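PDB 3T7K: regulator of Ty1 transposition protein 107 from Saccharomyces cerevisiae, which binds phosphorylated histone H2A through its C-terminal tandem BRCT repeats during DNA damage repair. Local coordinates for residues 28-33 and 64-69. Residues are numbered along the deposited sequence; the frame is centred on the assembly and turned at random.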
ATOM      1  N   THR C  28      10.574  18.574   9.145  1.00 40.33           N
ATOM      2  CA  THR C  28       9.933  19.277  10.252  1.00 43.34           C
ATOM      3  C   THR C  28      11.083  19.864  11.044  1.00 42.69           C
ATOM      4  O   THR C  28      12.111  19.202  11.215  1.00 43.21           O
ATOM      5  CB  THR C  28       9.055  18.319  11.103  1.00 43.73           C
ATOM      6  OG1 THR C  28       8.347  19.054  12.112  1.00 43.26           O
ATOM      7  CG2 THR C  28       9.900  17.233  11.764  1.00 37.92           C
ATOM      8  N   GLY C  29      10.954  21.116  11.475  1.00 45.47           N
ATOM      9  CA  GLY C  29      12.068  21.786  12.119  1.00 46.70           C
ATOM     10  C   GLY C  29      13.200  22.060  11.128  1.00 45.99           C
ATOM     11  O   GLY C  29      14.352  22.269  11.533  1.00 46.97           O
ATOM     12  N   CYS C  30      12.878  22.050   9.831  1.00 47.12           N
ATOM     13  CA  CYS C  30      13.877  22.313   8.781  1.00 44.17           C
ATOM     14  C   CYS C  30      13.284  22.558   7.388  1.00 52.98           C
ATOM     15  O   CYS C  30      12.131  22.198   7.117  1.00 50.26           O
ATOM     16  CB  CYS C  30      14.966  21.218   8.751  1.00 46.49           C
ATOM     17  SG  CYS C  30      14.440  19.442   8.700  1.00 45.49           S
ATOM     18  N   PHE C  31      14.076  23.201   6.524  1.00 53.64           N
ATOM     19  CA  PHE C  31      13.723  23.410   5.119  1.00 55.29           C
ATOM     20  C   PHE C  31      12.277  23.854   4.918  1.00 56.11           C
ATOM     21  O   PHE C  31      11.544  23.280   4.106  1.00 49.95           O
ATOM     22  CB  PHE C  31      13.966  22.123   4.327  1.00 55.45           C
ATOM     23  CG  PHE C  31      15.372  21.592   4.430  1.00 56.08           C
ATOM     24  CD1 PHE C  31      16.393  22.141   3.663  1.00 60.69           C
ATOM     25  CD2 PHE C  31      15.667  20.516   5.265  1.00 57.79           C
ATOM     26  CE1 PHE C  31      17.686  21.641   3.729  1.00 54.49           C
ATOM     27  CE2 PHE C  31      16.966  20.006   5.337  1.00 54.31           C
ATOM     28  CZ  PHE C  31      17.978  20.576   4.568  1.00 53.28           C
ATOM     29  N   HIS C  32      11.874  24.895   5.637  1.00 60.48           N
ATOM     30  CA  HIS C  32      10.450  25.210   5.745  1.00 60.46           C
ATOM     31  C   HIS C  32       9.742  25.740   4.472  1.00 59.59           C
ATOM     32  O   HIS C  32       8.513  25.783   4.425  1.00 64.41           O
ATOM     33  CB  HIS C  32      10.152  26.072   6.983  1.00 59.77           C
ATOM     34  CG  HIS C  32       8.701  26.107   7.354  1.00 61.89           C
ATOM     35  ND1 HIS C  32       7.983  24.968   7.662  1.00 61.58           N
ATOM     36  CD2 HIS C  32       7.836  27.134   7.445  1.00 61.54           C
ATOM     37  CE1 HIS C  32       6.731  25.305   7.937  1.00 61.21           C
ATOM     38  NE2 HIS C  32       6.617  26.616   7.809  1.00 64.40           N
ATOM     39  N   ASP C  33      10.488  26.143   3.446  1.00 58.99           N
ATOM     40  CA  ASP C  33       9.914  26.136   2.096  1.00 57.60           C
ATOM     41  C   ASP C  33      10.403  24.965   1.297  1.00 57.85           C
ATOM     42  O   ASP C  33      10.003  23.813   1.529  1.00 55.80           O
ATOM     43  CB  ASP C  33      10.304  27.395   1.338  1.00 63.95           C
ATOM     44  N   PHE C  64      12.960  14.182   7.895  1.00 33.82           N
ATOM     45  CA  PHE C  64      14.150  14.961   8.206  1.00 37.80           C
ATOM     46  C   PHE C  64      13.842  15.893   9.363  1.00 36.32           C
ATOM     47  O   PHE C  64      12.884  16.655   9.305  1.00 39.88           O
ATOM     48  CB  PHE C  64      14.585  15.787   6.996  1.00 38.30           C
ATOM     49  CG  PHE C  64      15.093  14.950   5.841  1.00 34.58           C
ATOM     50  CD1 PHE C  64      16.367  14.412   5.867  1.00 36.58           C
ATOM     51  CD2 PHE C  64      14.288  14.701   4.744  1.00 34.74           C
ATOM     52  CE1 PHE C  64      16.834  13.635   4.807  1.00 32.88           C
ATOM     53  CE2 PHE C  64      14.746  13.926   3.687  1.00 40.01           C
ATOM     54  CZ  PHE C  64      16.019  13.390   3.725  1.00 35.46           C
ATOM     55  N   ALA C  65      14.661  15.831  10.405  1.00 32.24           N
ATOM     56  CA  ALA C  65      14.487  16.677  11.578  1.00 40.64           C
ATOM     57  C   ALA C  65      15.802  16.725  12.322  1.00 40.37           C
ATOM     58  O   ALA C  65      16.529  15.738  12.368  1.00 36.79           O
ATOM     59  CB  ALA C  65      13.375  16.127  12.495  1.00 35.41           C
ATOM     60  N   PRO C  66      16.118  17.885  12.904  1.00 45.67           N
ATOM     61  CA  PRO C  66      17.330  18.066  13.714  1.00 43.58           C
ATOM     62  C   PRO C  66      17.325  17.211  14.971  1.00 45.07           C
ATOM     63  O   PRO C  66      18.398  16.832  15.444  1.00 49.26           O
ATOM     64  CB  PRO C  66      17.301  19.559  14.066  1.00 46.10           C
ATOM     65  CG  PRO C  66      15.889  19.986  13.833  1.00 50.13           C
ATOM     66  CD  PRO C  66      15.388  19.144  12.703  1.00 43.95           C
ATOM     67  N   LYS C  67      16.140  16.898  15.497  1.00 46.24           N
ATOM     68  CA  LYS C  67      16.017  16.083  16.715  1.00 44.98           C
ATOM     69  C   LYS C  67      14.580  15.621  16.896  1.00 42.61           C
ATOM     70  O   LYS C  67      13.679  16.076  16.195  0.60 43.57           O
ATOM     71  CB  LYS C  67      16.450  16.878  17.959  1.00 50.16           C
ATOM     72  CG  LYS C  67      15.648  18.162  18.171  1.00 47.58           C
ATOM     73  CD  LYS C  67      16.082  18.927  19.423  1.00 54.04           C
ATOM     74  CE  LYS C  67      15.680  18.201  20.705  1.00 57.69           C
ATOM     75  NZ  LYS C  67      15.768  19.094  21.901  1.00 64.34           N
ATOM     76  N   ILE C  68      14.362  14.720  17.845  1.00 47.20           N
ATOM     77  CA  ILE C  68      12.996  14.346  18.198  1.00 49.13           C
ATOM     78  C   ILE C  68      12.186  15.595  18.535  1.00 45.35           C
ATOM     79  O   ILE C  68      12.543  16.363  19.431  1.00 48.95           O
ATOM     80  CB  ILE C  68      12.955  13.337  19.361  1.00 51.81           C
ATOM     81  CG1 ILE C  68      13.625  12.029  18.942  1.00 55.02           C
ATOM     82  CG2 ILE C  68      11.520  13.060  19.782  1.00 49.53           C
ATOM     83  CD1 ILE C  68      13.569  10.955  20.004  1.00 56.51           C
ATOM     84  N   LEU C  69      11.109  15.811  17.787  1.00 48.41           N
ATOM     85  CA  LEU C  69      10.281  17.003  17.959  1.00 46.57           C
ATOM     86  C   LEU C  69       8.808  16.669  18.162  1.00 49.83           C
ATOM     87  O   LEU C  69       8.319  15.624  17.715  1.00 42.76           O
ATOM     88  CB  LEU C  69      10.417  17.934  16.755  1.00 44.43           C
ATOM     89  CG  LEU C  69      11.774  18.595  16.533  1.00 45.09           C
ATOM     90  CD1 LEU C  69      11.755  19.368  15.228  1.00 43.37           C
ATOM     91  CD2 LEU C  69      12.132  19.504  17.704  1.00 52.04           C
TER
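Thr28 N donates a hydrogen bond to Phe64 O at 3.0 Å. This bond ties the ends of two neighbouring parallel strands, 23-27 and 62-64, just where their loops begin. Thr28 O takes a CA-H...O contact from Ala65 CA. The threonine has OG1 anti to its backbone N (chi1 -175°), which puts CG2 against Ala65 CB, 3.7 Å away, and OG1 on the bound peptide. OG1 hydrogen-bonds to Thr71 OG1 and to a modified side chain of that peptide, probably the phosphoserine, which also accepts a hydrogen bond from Gly29 N. Gly29 has a positive phi of 68°. Its CA lies close against Leu69 CD1, at 4.0 Å. Its O is 3.5 Å from Pro66 CD. The Cys30 side chain points toward residues 64-69, with SG between its backbone N and carbonyl carbon. SG sits 3.2 Å from Phe64 O. It also touches Phe64 CB at 4.0 Å and Pro66 CD at 4.1 Å. His32 packs on the modified side chain of the peptide, and Leu69 on an acidic one. The arrangement is consistent with the phosphate pocket of the N-terminal repeat of a tandem BRCT domain, where a Ser or Thr and the N of the next glycine, just after the first strand, hold the phosphate of a phosphopeptide.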